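Local coordinates for protein beta-galactosidase (Trichoderma reesei, PDB 3OG2) that probably hydrolyses terminal non-reducing beta-D-galactose residues in beta-D-galactosides, as a glycoside hydrolase of family 35, at residues A[328-333]-A[926-931]; A[337-342]-A[936-941]; A[839-844]-A[920-925]. All coordinates share one frame; numbering follows the deposited sequence.

Contact 1: A[328-333]-A[926-931]; sequences TNWGNL and FQYGKY. With NAG (2-acetamido-2-deoxy-beta-D-glucopyranose), chain C.
N332 OD1 accepts bonds from two waters, each of which also accepts from K930 NZ; Q927 NE2 lies 3.0 Å from N332 OD1. The two amide planes stand 78° apart. Beyond the segments, N332 ND2 donates to L840 O and K930 NZ forms a salt bridge with D783. The bend at chi2 (-105°) turns CD of Q927 out of an extended chain, and the amide it carries has NE2 near N332 while Q927 OE1 accepts G929 N at 2.9 Å. A water that donates to Q927 OE1 also donates to N329 O and accepts from N332 N. A backbone bond, G331 N to Q927 O at 2.8 Å, joins a type I' turn (W330 to L333) in a loop of the family 35 catalytic TIM barrel to the outermost strand, 926-932, of a five-stranded antiparallel sheet; there a classic beta bulge sets Y928 and G929 together opposite L921 of the neighbouring strand. An aromatic cluster lies beside this bond. W330 CB sits over the centre of the Y928 ring, 3.7 Å from its centroid, and T328 CG2 approaches Y928 CE1 at 3.8 Å. F926 forms an offset edge-to-face pair with the six-membered ring of W330, planes at 64°, with F926 CD2 3.7 Å from W330 CZ3. An alanine in place of Y928 would probably leave W330 CB without the ring face beneath it and open a gap beside T328 CG2.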
loop_
_atom_site.group_PDB
_atom_site.type_symbol
_atom_site.label_atom_id
_atom_site.label_comp_id
_atom_site.label_asym_id
_atom_site.label_seq_id
_atom_site.Cartn_x
_atom_site.Cartn_y
_atom_site.Cartn_z
ATOM N N THR A 328 3.552 4.196 -4.886
ATOM C CA THR A 328 3.304 5.445 -5.577
ATOM C C THR A 328 2.451 5.234 -6.812
ATOM O O THR A 328 2.685 4.255 -7.567
ATOM C CB THR A 328 4.666 6.035 -6.028
ATOM O OG1 THR A 328 5.491 6.158 -4.820
ATOM C CG2 THR A 328 4.525 7.409 -6.630
ATOM N N ASN A 329 1.503 6.141 -7.050
ATOM C CA ASN A 329 0.723 6.121 -8.294
ATOM C C ASN A 329 1.529 6.813 -9.401
ATOM O O ASN A 329 1.101 7.903 -9.901
ATOM C CB ASN A 329 -0.614 6.831 -8.069
ATOM C CG ASN A 329 -1.417 6.205 -6.971
ATOM O OD1 ASN A 329 -1.583 4.974 -6.935
ATOM N ND2 ASN A 329 -1.885 7.020 -6.017
ATOM N N TRP A 330 2.658 6.242 -9.772
ATOM C CA TRP A 330 3.460 6.820 -10.842
ATOM C C TRP A 330 2.764 6.635 -12.163
ATOM O O TRP A 330 1.832 5.826 -12.331
ATOM C CB TRP A 330 4.876 6.154 -10.797
ATOM C CG TRP A 330 4.769 4.700 -11.189
ATOM C CD1 TRP A 330 4.477 3.636 -10.391
ATOM C CD2 TRP A 330 4.949 4.192 -12.522
ATOM N NE1 TRP A 330 4.463 2.496 -11.144
ATOM C CE2 TRP A 330 4.735 2.794 -12.459
ATOM C CE3 TRP A 330 5.235 4.776 -13.768
ATOM C CZ2 TRP A 330 4.821 1.967 -13.582
ATOM C CZ3 TRP A 330 5.323 3.952 -14.876
ATOM C CH2 TRP A 330 5.118 2.597 -14.767
ATOM N N GLY A 331 3.210 7.413 -13.163
ATOM C CA GLY A 331 2.771 7.141 -14.550
ATOM C C GLY A 331 1.260 7.153 -14.727
ATOM O O GLY A 331 0.745 6.336 -15.483
ATOM N N ASN A 332 0.545 8.061 -14.084
ATOM C CA ASN A 332 -0.904 8.211 -14.234
ATOM C C ASN A 332 -1.662 6.950 -13.847
ATOM O O ASN A 332 -2.852 6.818 -14.256
ATOM C CB ASN A 332 -1.263 8.612 -15.672
ATOM C CG ASN A 332 -0.573 9.902 -16.053
ATOM O OD1 ASN A 332 -0.737 10.938 -15.373
ATOM N ND2 ASN A 332 0.140 9.839 -17.159
ATOM N N LEU A 333 -1.102 6.044 -13.055
ATOM C CA LEU A 333 -1.887 4.784 -12.830
ATOM C C LEU A 333 -3.022 5.021 -11.871
ATOM O O LEU A 333 -3.890 4.136 -11.796
ATOM C CB LEU A 333 -0.949 3.648 -12.403
ATOM C CG LEU A 333 -0.328 3.722 -11.012
ATOM C CD1 LEU A 333 -1.246 3.132 -9.935
ATOM C CD2 LEU A 333 0.979 2.917 -10.977
ATOM N N PHE A 926 10.198 8.215 -16.341
ATOM C CA PHE A 926 9.024 7.820 -15.560
ATOM C C PHE A 926 8.323 9.029 -14.973
ATOM O O PHE A 926 8.980 9.857 -14.322
ATOM C CB PHE A 926 9.467 6.934 -14.398
ATOM C CG PHE A 926 9.923 5.533 -14.851
ATOM C CD1 PHE A 926 11.215 5.279 -15.257
ATOM C CD2 PHE A 926 8.956 4.507 -14.840
ATOM C CE1 PHE A 926 11.597 3.988 -15.655
ATOM C CE2 PHE A 926 9.343 3.229 -15.210
ATOM C CZ PHE A 926 10.631 2.976 -15.624
ATOM N N GLN A 927 7.020 9.110 -15.190
ATOM C CA GLN A 927 6.299 10.251 -14.538
ATOM C C GLN A 927 6.072 9.886 -13.086
ATOM O O GLN A 927 5.531 8.844 -12.775
ATOM C CB GLN A 927 5.014 10.534 -15.294
ATOM C CG GLN A 927 4.416 11.900 -14.910
ATOM C CD GLN A 927 3.218 11.661 -14.021
ATOM O OE1 GLN A 927 3.358 11.454 -12.812
ATOM N NE2 GLN A 927 2.023 11.682 -14.614
ATOM N N TYR A 928 6.592 10.722 -12.194
ATOM C CA TYR A 928 6.604 10.485 -10.765
ATOM C C TYR A 928 5.957 11.622 -10.001
ATOM O O TYR A 928 6.247 11.836 -8.812
ATOM C CB TYR A 928 8.051 10.154 -10.255
ATOM C CG TYR A 928 8.133 8.672 -9.889
ATOM C CD1 TYR A 928 7.784 8.236 -8.646
ATOM C CD2 TYR A 928 8.566 7.737 -10.848
ATOM C CE1 TYR A 928 7.874 6.860 -8.343
ATOM C CE2 TYR A 928 8.642 6.359 -10.570
ATOM C CZ TYR A 928 8.294 5.943 -9.299
ATOM O OH TYR A 928 8.359 4.595 -9.028
ATOM N N GLY A 929 5.076 12.370 -10.666
ATOM C CA GLY A 929 4.366 13.373 -9.848
ATOM C C GLY A 929 3.473 14.265 -10.726
ATOM O O GLY A 929 3.883 14.728 -11.823
ATOM N N LYS A 930 2.283 14.490 -10.223
ATOM C CA LYS A 930 1.393 15.489 -10.731
ATOM C C LYS A 930 1.200 16.447 -9.558
ATOM O O LYS A 930 0.680 16.121 -8.522
ATOM C CB LYS A 930 0.048 14.832 -11.156
ATOM C CG LYS A 930 -0.923 15.864 -11.710
ATOM C CD LYS A 930 -2.050 15.227 -12.537
ATOM C CE LYS A 930 -1.655 14.986 -13.976
ATOM N NZ LYS A 930 -2.768 14.494 -14.844
ATOM N N TYR A 931 1.659 17.676 -9.787
ATOM C CA TYR A 931 1.626 18.733 -8.789
ATOM C C TYR A 931 0.595 19.754 -9.217
ATOM O O TYR A 931 0.627 20.226 -10.347
ATOM C CB TYR A 931 3.017 19.402 -8.736
ATOM C CG TYR A 931 3.056 20.556 -7.743
ATOM C CD1 TYR A 931 3.104 20.266 -6.380
ATOM C CD2 TYR A 931 3.023 21.865 -8.163
ATOM C CE1 TYR A 931 3.128 21.307 -5.446
ATOM C CE2 TYR A 931 3.059 22.951 -7.279
ATOM C CZ TYR A 931 3.114 22.634 -5.923
ATOM O OH TYR A 931 3.148 23.645 -4.986
HETATM C C1 NAG C . -0.744 25.814 -1.975
HETATM C C2 NAG C . -1.532 24.500 -1.835
HETATM C C3 NAG C . -3.004 24.794 -2.160
HETATM C C4 NAG C . -3.556 25.901 -1.251
HETATM C C5 NAG C . -2.607 27.124 -1.286
HETATM C C6 NAG C . -3.018 28.189 -0.275
HETATM C C7 NAG C . -0.323 22.478 -2.486
HETATM C C8 NAG C . 0.425 21.794 -3.622
HETATM N N2 NAG C . -1.004 23.557 -2.832
HETATM O O3 NAG C . -3.747 23.595 -2.032
HETATM O O4 NAG C . -4.794 26.336 -1.791
HETATM O O5 NAG C . -1.274 26.731 -1.032
HETATM O O6 NAG C . -2.245 29.370 -0.576
HETATM O O7 NAG C . -0.243 22.083 -1.336
HETATM O O HOH W 1 1.381 9.885 -11.885
HETATM O O HOH W 2 2.274 11.776 -17.648
HETATM O O HOH W 3 -2.864 11.570 -13.718
HETATM O O HOH W 4 -0.970 13.478 -16.809
#

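Contact 2: A[337-342]-A[936-941]; sequences GGYTSY and GPQTEF. With NAG (2-acetamido-2-deoxy-beta-D-glucopyranose), chain C.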
loop_
_atom_site.group_PDB
_atom_site.type_symbol
_atom_site.label_atom_id
_atom_site.label_comp_id
_atom_site.label_asym_id
_atom_site.label_seq_id
_atom_site.Cartn_x
_atom_site.Cartn_y
_atom_site.Cartn_z
ATOM N N GLY A 337 -9.739 10.157 -7.549
ATOM C CA GLY A 337 -10.006 10.330 -6.113
ATOM C C GLY A 337 -8.774 10.330 -5.235
ATOM O O GLY A 337 -8.931 10.356 -3.987
ATOM N N GLY A 338 -7.603 10.242 -5.854
ATOM C CA GLY A 338 -6.322 10.319 -5.171
ATOM C C GLY A 338 -5.359 11.095 -6.058
ATOM O O GLY A 338 -5.686 11.503 -7.165
ATOM N N TYR A 339 -4.159 11.279 -5.517
ATOM C CA TYR A 339 -3.104 12.026 -6.201
ATOM C C TYR A 339 -1.907 11.120 -6.366
ATOM O O TYR A 339 -2.057 9.898 -6.417
ATOM C CB TYR A 339 -2.881 13.372 -5.503
ATOM C CG TYR A 339 -2.684 13.305 -4.020
ATOM C CD1 TYR A 339 -3.788 13.414 -3.120
ATOM C CD2 TYR A 339 -1.391 13.129 -3.482
ATOM C CE1 TYR A 339 -3.564 13.344 -1.740
ATOM C CE2 TYR A 339 -1.205 13.062 -2.106
ATOM C CZ TYR A 339 -2.300 13.166 -1.254
ATOM O OH TYR A 339 -2.092 13.114 0.102
ATOM N N THR A 340 -0.692 11.668 -6.545
ATOM C CA THR A 340 0.418 10.772 -6.912
ATOM C C THR A 340 0.776 9.831 -5.789
ATOM O O THR A 340 0.985 8.633 -5.999
ATOM C CB THR A 340 1.677 11.579 -7.287
ATOM O OG1 THR A 340 1.314 12.539 -8.261
ATOM C CG2 THR A 340 2.679 10.608 -7.904
ATOM N N SER A 341 0.899 10.321 -4.564
ATOM C CA SER A 341 1.308 9.434 -3.503
ATOM C C SER A 341 0.252 8.381 -3.190
ATOM O O SER A 341 -0.942 8.664 -3.124
ATOM C CB SER A 341 1.551 10.318 -2.242
ATOM O OG SER A 341 1.948 9.469 -1.132
ATOM N N TYR A 342 0.698 7.155 -2.873
ATOM C CA TYR A 342 -0.198 6.162 -2.249
ATOM C C TYR A 342 0.461 5.709 -0.934
ATOM O O TYR A 342 0.383 4.562 -0.523
ATOM C CB TYR A 342 -0.446 4.959 -3.123
ATOM C CG TYR A 342 -1.751 4.208 -2.848
ATOM C CD1 TYR A 342 -3.003 4.841 -2.796
ATOM C CD2 TYR A 342 -1.703 2.838 -2.620
ATOM C CE1 TYR A 342 -4.179 4.119 -2.540
ATOM C CE2 TYR A 342 -2.889 2.085 -2.384
ATOM C CZ TYR A 342 -4.096 2.772 -2.341
ATOM O OH TYR A 342 -5.204 1.991 -2.134
ATOM N N GLY A 936 -3.478 20.904 -4.352
ATOM C CA GLY A 936 -2.735 20.193 -3.324
ATOM C C GLY A 936 -3.273 18.803 -3.066
ATOM O O GLY A 936 -4.148 18.300 -3.793
ATOM N N PRO A 937 -2.818 18.120 -2.010
ATOM C CA PRO A 937 -1.920 18.677 -0.982
ATOM C C PRO A 937 -0.461 18.328 -1.181
ATOM O O PRO A 937 0.396 18.739 -0.371
ATOM C CB PRO A 937 -2.413 17.927 0.276
ATOM C CG PRO A 937 -2.683 16.552 -0.271
ATOM C CD PRO A 937 -3.276 16.746 -1.649
ATOM N N GLN A 938 -0.141 17.525 -2.214
ATOM C CA GLN A 938 1.258 17.026 -2.262
ATOM C C GLN A 938 2.296 18.046 -2.717
ATOM O O GLN A 938 2.130 18.629 -3.795
ATOM C CB GLN A 938 1.285 15.789 -3.182
ATOM C CG GLN A 938 2.657 15.080 -3.114
ATOM C CD GLN A 938 2.630 13.719 -3.753
ATOM O OE1 GLN A 938 1.661 13.318 -4.448
ATOM N NE2 GLN A 938 3.703 12.962 -3.535
ATOM N N THR A 939 3.341 18.201 -1.923
ATOM C CA THR A 939 4.464 19.059 -2.308
ATOM C C THR A 939 5.759 18.264 -2.388
ATOM O O THR A 939 6.714 18.695 -3.022
ATOM C CB THR A 939 4.685 20.203 -1.294
ATOM O OG1 THR A 939 4.744 19.649 0.048
ATOM C CG2 THR A 939 3.554 21.237 -1.339
ATOM N N GLU A 940 5.817 17.078 -1.751
ATOM C CA GLU A 940 7.047 16.269 -1.688
ATOM C C GLU A 940 6.795 14.975 -2.431
ATOM O O GLU A 940 5.836 14.223 -2.093
ATOM C CB GLU A 940 7.410 16.048 -0.225
ATOM C CG GLU A 940 8.583 15.061 -0.080
ATOM C CD GLU A 940 9.247 15.120 1.262
ATOM O OE1 GLU A 940 8.852 15.894 2.154
ATOM O OE2 GLU A 940 10.231 14.362 1.445
ATOM N N PHE A 941 7.624 14.681 -3.430
ATOM C CA PHE A 941 7.463 13.581 -4.388
ATOM C C PHE A 941 8.616 12.608 -4.264
ATOM O O PHE A 941 9.678 12.874 -4.846
ATOM C CB PHE A 941 7.380 14.136 -5.846
ATOM C CG PHE A 941 6.096 14.945 -5.991
ATOM C CD1 PHE A 941 6.017 16.275 -5.657
ATOM C CD2 PHE A 941 4.929 14.304 -6.477
ATOM C CE1 PHE A 941 4.818 17.010 -5.815
ATOM C CE2 PHE A 941 3.746 15.034 -6.668
ATOM C CZ PHE A 941 3.684 16.363 -6.323
HETATM C C1 NAG C . -0.744 25.814 -1.975
HETATM C C2 NAG C . -1.532 24.500 -1.835
HETATM C C3 NAG C . -3.004 24.794 -2.160
HETATM C C4 NAG C . -3.556 25.901 -1.251
HETATM C C5 NAG C . -2.607 27.124 -1.286
HETATM C C6 NAG C . -3.018 28.189 -0.275
HETATM C C7 NAG C . -0.323 22.478 -2.486
HETATM C C8 NAG C . 0.425 21.794 -3.622
HETATM N N2 NAG C . -1.004 23.557 -2.832
HETATM O O3 NAG C . -3.747 23.595 -2.032
HETATM O O4 NAG C . -4.794 26.336 -1.791
HETATM O O5 NAG C . -1.274 26.731 -1.032
HETATM O O6 NAG C . -2.245 29.370 -0.576
HETATM O O7 NAG C . -0.243 22.083 -1.336
HETATM O O HOH W 5 -0.002 14.739 -6.198
#
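Q938 pushes its amide into the bend of Y339, T340 and S341, and the close packing gathers around its oxygen. CG lies anti to the backbone N (chi1 -171°) and the chain stays extended beyond it. Q938 OE1 accepts S341 N at 3.1 Å and also a bond from a water, 2.8 Å from Q938 OE1, that itself accepts from T340 N. The same oxygen meets the edge of the Y339 ring, near its plane, with Y339 CD2 3.2 Å from Q938 OE1. At the other end of the amide, Q938 NE2 donates to E940 O at 2.9 Å, nearly straight at 171°; with donor and acceptor ends both engaged, the amide's rotation is fixed. P937, which follows a cis peptide bond, lays CD over one face of Y339, toward the rim, 3.4 Å from Y339 CE1, while Y339 OH bonds to D285. Looser is the meeting of T340 OG1, bonded to K930 N, with the F941 ring edge, 3.8 Å from F941 CE2. The open side is at P937, partly exposed, where a glycan sugar's N-acetyl group comes near, NAG C7 lying 3.4 Å from G936 CA. The arrangement is a junction between a TIM-barrel loop and a C-terminal all-beta domain, the Y339 side chain about 10 Å from that of galactose-binding E122, to which Y342 OH of the same loop is hydrogen-bonded.

Contact 3: A[839-844]-A[920-925]; sequences PLNEGG and LLYVNG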
loop_
_atom_site.group_PDB
_atom_site.type_symbol
_atom_site.label_atom_id
_atom_site.label_comp_id
_atom_site.label_asym_id
_atom_site.label_seq_id
_atom_site.Cartn_x
_atom_site.Cartn_y
_atom_site.Cartn_z
ATOM N N PRO A 839 1.453 1.583 -20.630
ATOM C CA PRO A 839 0.448 2.271 -21.428
ATOM C C PRO A 839 -0.035 3.594 -20.823
ATOM O O PRO A 839 -0.728 4.311 -21.548
ATOM C CB PRO A 839 -0.744 1.272 -21.473
ATOM C CG PRO A 839 -0.550 0.398 -20.242
ATOM C CD PRO A 839 0.948 0.299 -20.036
ATOM N N LEU A 840 0.230 3.897 -19.560
ATOM C CA LEU A 840 -0.378 5.070 -18.908
ATOM C C LEU A 840 0.660 6.157 -18.619
ATOM O O LEU A 840 0.265 7.299 -18.362
ATOM C CB LEU A 840 -1.057 4.669 -17.600
ATOM C CG LEU A 840 -2.091 3.532 -17.752
ATOM C CD1 LEU A 840 -2.761 3.273 -16.420
ATOM C CD2 LEU A 840 -3.134 3.893 -18.821
ATOM N N ASN A 841 1.958 5.843 -18.715
ATOM C CA ASN A 841 2.986 6.780 -18.265
ATOM C C ASN A 841 2.921 8.153 -18.906
ATOM O O ASN A 841 3.101 9.160 -18.212
ATOM C CB ASN A 841 4.372 6.095 -18.489
ATOM C CG ASN A 841 5.514 6.937 -17.916
ATOM O OD1 ASN A 841 5.533 7.166 -16.694
ATOM N ND2 ASN A 841 6.431 7.367 -18.768
ATOM N N GLU A 842 2.700 8.167 -20.236
ATOM C CA GLU A 842 2.634 9.417 -20.971
ATOM C C GLU A 842 1.226 9.909 -21.220
ATOM O O GLU A 842 0.377 9.096 -21.608
ATOM C CB GLU A 842 3.047 9.256 -22.435
ATOM C CG GLU A 842 4.403 8.772 -22.574
ATOM C CD GLU A 842 4.881 8.514 -24.002
ATOM O OE1 GLU A 842 4.317 8.793 -25.108
ATOM O OE2 GLU A 842 6.007 7.975 -23.926
ATOM N N GLY A 843 1.019 11.196 -21.078
ATOM C CA GLY A 843 -0.199 11.810 -21.611
ATOM C C GLY A 843 0.051 12.411 -22.990
ATOM O O GLY A 843 1.023 12.025 -23.689
ATOM N N GLY A 844 -0.814 13.372 -23.365
ATOM C CA GLY A 844 -0.840 13.886 -24.727
ATOM C C GLY A 844 -0.097 15.212 -24.899
ATOM O O GLY A 844 -0.237 15.767 -25.999
ATOM N N LEU A 920 4.159 18.460 -14.011
ATOM C CA LEU A 920 4.439 17.031 -14.067
ATOM C C LEU A 920 5.948 16.845 -13.807
ATOM O O LEU A 920 6.749 17.578 -14.374
ATOM C CB LEU A 920 4.092 16.439 -15.420
ATOM C CG LEU A 920 2.639 16.580 -15.844
ATOM C CD1 LEU A 920 2.488 16.191 -17.298
ATOM C CD2 LEU A 920 1.789 15.635 -14.972
ATOM N N LEU A 921 6.245 15.850 -12.987
ATOM C CA LEU A 921 7.632 15.520 -12.645
ATOM C C LEU A 921 8.031 14.229 -13.371
ATOM O O LEU A 921 7.307 13.230 -13.218
ATOM C CB LEU A 921 7.763 15.346 -11.122
ATOM C CG LEU A 921 9.123 14.850 -10.652
ATOM C CD1 LEU A 921 10.234 15.887 -10.864
ATOM C CD2 LEU A 921 9.007 14.511 -9.156
ATOM N N TYR A 922 9.115 14.212 -14.102
ATOM C CA TYR A 922 9.640 13.024 -14.736
ATOM C C TYR A 922 11.032 12.753 -14.212
ATOM O O TYR A 922 11.823 13.679 -14.013
ATOM C CB TYR A 922 9.686 13.236 -16.221
ATOM C CG TYR A 922 8.368 13.062 -16.925
ATOM C CD1 TYR A 922 8.127 11.775 -17.426
ATOM C CD2 TYR A 922 7.407 14.020 -17.184
ATOM C CE1 TYR A 922 7.025 11.346 -18.119
ATOM C CE2 TYR A 922 6.244 13.576 -17.903
ATOM C CZ TYR A 922 6.058 12.301 -18.339
ATOM O OH TYR A 922 4.937 11.880 -19.079
ATOM N N VAL A 923 11.294 11.495 -13.976
ATOM C CA VAL A 923 12.647 11.049 -13.593
ATOM C C VAL A 923 13.035 9.887 -14.498
ATOM O O VAL A 923 12.390 8.836 -14.439
ATOM C CB VAL A 923 12.723 10.660 -12.127
ATOM C CG1 VAL A 923 14.144 10.136 -11.845
ATOM C CG2 VAL A 923 12.342 11.852 -11.253
ATOM N N ASN A 924 14.046 10.029 -15.315
ATOM C CA ASN A 924 14.506 9.032 -16.250
ATOM C C ASN A 924 13.357 8.440 -17.042
ATOM O O ASN A 924 13.270 7.247 -17.325
ATOM C CB ASN A 924 15.286 7.923 -15.510
ATOM C CG ASN A 924 16.568 8.506 -14.930
ATOM O OD1 ASN A 924 17.195 9.371 -15.554
ATOM N ND2 ASN A 924 16.981 8.075 -13.754
ATOM N N GLY A 925 12.481 9.360 -17.444
ATOM C CA GLY A 925 11.375 9.023 -18.344
ATOM C C GLY A 925 10.108 8.550 -17.622
ATOM O O GLY A 925 9.055 8.478 -18.276
#
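N841 and G925 bring the two backbones closest, yet their CA atoms are still 8.7 Å apart, and G843 and L920 are separated by 10.3 Å between CA atoms, so the contact is made by side chains reaching across rather than by paired backbones. N841 holds CG anti to its backbone N (chi1 -174°), and its amide nitrogen spans the interval: N841 ND2 donates to G925 O at 2.9 Å. The evidence for a good bond is threefold: the N-H points at the acceptor at 157°, the donor lies in the carbonyl plane, and G925 O lies only 11° out of the N841 amide plane. The oxygen of the same amide accepts Q927 N just beyond, which settles which end of the amide is oxygen and which is nitrogen. The second link, through Y922, rests on longer contacts. The ring's edge faces N841, with Y922 CE1 4.1 Å from N841 ND2. The hydroxyl ends near the loop backbone, Y922 OH being 3.4 Å from N841 O and 3.9 Å from E842 CA. Its hydrogen-bond partner is E848, whose carboxylate also accepts G843 N, so one acid ties the ring's tip to the loop. E842 is held separately, by a salt bridge to R999. N924 and G925 both have positive phi, with torsions close to those of a type I' turn; the N841 bond therefore joins the 839-844 loop to the two-residue Asn-Gly turn of the beta hairpin formed by antiparallel strands 917-923 and 926-932.

In the fold
From the N terminus, the chain leaves barrel strand 318-321 and runs through 328-333 and then 337-342 before helix 357-370. These two parts of one loop touch each other, N329 N lying 2.8 Å from T340 O. Several hundred residues later comes the loop 839-844, followed by strands 917-923, 926-932 and 940-943. Contact 1 closes a loop of 592 residues and contact 2 one of 593; their segments alternate, so the two cross. Contact 3 closes a short loop of 75 residues nested inside both. Contacts 1 and 3 reach neighbouring strands of one sheet, and together the three tie the catalytic barrel and the 839-844 loop to the C-terminal all-beta domain.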